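Capsular polysaccharide biosynthesis protein (Vibrio cholerae, PDB 1XPJ) is of unknown function but is probably a haloacid dehalogenase-like hydrolase with a role in capsular polysaccharide biosynthesis. Local coordinates at residues I68-L73 / D81-G86. Sequence-based numbering, arbitrary orientation. Where two conformers were deposited one is given.
Sequences IITEWL and DEILVG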
# COMPACT_ATOMS: atom_id res chain seq x y z
N ILE A 68 -7.71 13.06 12.84
CA ILE A 68 -7.28 13.29 14.22
C ILE A 68 -5.78 13.36 14.36
O ILE A 68 -5.28 14.12 15.20
CB ILE A 68 -7.89 12.23 15.17
CG1 ILE A 68 -9.32 12.63 15.52
CG2 ILE A 68 -7.08 12.08 16.47
CD1 ILE A 68 -10.19 11.47 15.96
N ILE A 69 -5.05 12.60 13.54
CA ILE A 69 -3.60 12.70 13.52
C ILE A 69 -3.15 14.10 13.08
O ILE A 69 -2.35 14.74 13.77
CB ILE A 69 -2.99 11.63 12.59
CG1 ILE A 69 -3.20 10.23 13.16
CG2 ILE A 69 -1.49 11.93 12.28
CD1 ILE A 69 -2.89 9.13 12.16
N THR A 70 -3.65 14.57 11.95
CA THR A 70 -3.21 15.85 11.41
C THR A 70 -3.56 16.98 12.36
O THR A 70 -2.71 17.80 12.69
CB THR A 70 -3.77 16.09 9.99
OG1 THR A 70 -5.15 16.45 10.07
CG2 THR A 70 -3.76 14.79 9.18
N GLU A 71 -4.81 17.00 12.80
CA GLU A 71 -5.26 17.96 13.80
C GLU A 71 -4.31 18.00 15.01
O GLU A 71 -3.91 19.03 15.43
CB GLU A 71 -6.70 17.62 14.24
CG GLU A 71 -7.25 18.62 15.26
CD GLU A 71 -8.57 18.16 15.86
OE1 GLU A 71 -8.56 17.23 16.70
OE2 GLU A 71 -9.61 18.75 15.49
N TRP A 72 -3.94 16.83 15.54
CA TRP A 72 -3.05 16.74 16.69
C TRP A 72 -1.64 17.25 16.37
O TRP A 72 -1.05 18.01 17.15
CB TRP A 72 -3.01 15.31 17.22
CG TRP A 72 -2.29 15.17 18.52
CD1 TRP A 72 -2.84 15.22 19.78
CD2 TRP A 72 -0.88 14.97 18.71
NE1 TRP A 72 -1.87 15.04 20.73
CE2 TRP A 72 -0.65 14.89 20.11
CE3 TRP A 72 0.22 14.84 17.84
CZ2 TRP A 72 0.63 14.68 20.66
CZ3 TRP A 72 1.49 14.62 18.39
CH2 TRP A 72 1.69 14.55 19.78
N LEU A 73 -1.11 16.84 15.23
CA LEU A 73 0.20 17.31 14.78
C LEU A 73 0.21 18.83 14.67
O LEU A 73 1.11 19.48 15.22
CB LEU A 73 0.63 16.61 13.46
CG LEU A 73 0.91 15.10 13.55
CD1 LEU A 73 0.84 14.46 12.19
CD2 LEU A 73 2.27 14.81 14.16
N ASP A 81 6.47 16.52 6.69
CA ASP A 81 6.34 16.60 5.24
C ASP A 81 5.47 15.51 4.65
O ASP A 81 4.95 15.67 3.56
CB ASP A 81 7.71 16.54 4.59
CG ASP A 81 8.59 17.64 5.06
OD1 ASP A 81 8.41 18.78 4.58
OD2 ASP A 81 9.49 17.46 5.90
N GLU A 82 5.33 14.38 5.36
CA GLU A 82 4.48 13.28 4.90
C GLU A 82 3.80 12.60 6.07
O GLU A 82 4.35 12.58 7.17
CB GLU A 82 5.30 12.21 4.17
CG GLU A 82 5.77 12.56 2.76
CD GLU A 82 6.70 11.50 2.19
OE1 GLU A 82 6.54 10.31 2.56
OE2 GLU A 82 7.58 11.84 1.38
N ILE A 83 2.60 12.07 5.85
CA ILE A 83 2.00 11.13 6.78
C ILE A 83 1.68 9.82 6.05
O ILE A 83 1.16 9.84 4.94
CB ILE A 83 0.73 11.67 7.44
CG1 ILE A 83 0.95 13.08 7.99
CG2 ILE A 83 0.29 10.74 8.56
CD1 ILE A 83 -0.35 13.75 8.45
N LEU A 84 2.01 8.70 6.70
CA LEU A 84 1.85 7.38 6.13
C LEU A 84 1.12 6.54 7.18
O LEU A 84 1.59 6.43 8.31
CB LEU A 84 3.23 6.77 5.83
CG LEU A 84 4.11 7.31 4.68
CD1 LEU A 84 5.36 6.44 4.55
CD2 LEU A 84 3.38 7.36 3.33
N VAL A 85 -0.03 5.98 6.82
CA VAL A 85 -0.76 5.11 7.73
C VAL A 85 -0.62 3.70 7.19
O VAL A 85 -0.06 3.52 6.12
CB VAL A 85 -2.24 5.52 7.86
CG1 VAL A 85 -2.38 6.75 8.71
CG2 VAL A 85 -2.89 5.74 6.47
N GLY A 86 -1.09 2.70 7.94
CA GLY A 86 -1.05 1.33 7.46
C GLY A 86 0.25 0.59 7.74
O GLY A 86 0.53 -0.47 7.15
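I83 sets CG1 anti to its carbonyl carbon (chi1 -49°) and T70 turns CG2 the same way, beside its own backbone N, bringing I83 CD1 and T70 CG2 together. The contact lies in what is probably the Rossmann-like alpha/beta fold of haloacid dehalogenase-like hydrolases: helix 66-75 packs against strand 82-85, an outermost strand of the parallel sheet within this chain and the next strand in sequence. The N-to-C directions of segments 68-73 and 82-85 differ by 144°, closer to antiparallel than parallel. I83 CD1 lies 3.6 Å from T70 CG2, the two side chains crossing at about a right angle, whereas L73 approaches tip to tip, its CD1 4.0 Å from I83 CD1. T70 turns this methyl to the apolar seam while its OG1 is hydrogen-bonded to P67 O, three residues earlier. The other branch of I83, CG2, lies 4.3 Å from I69 CG2. No hydrogen bond joins the segments; L66 adds to the same layer, touching both I83 and V85. Along one edge the strand backbone pairs with strand 42-47, and I83 O accepts a bond from N62 ND2 of a second subunit. Toward the C-terminal end of the strand, I69 CD1 lies 4.2 Å from V85 CG1.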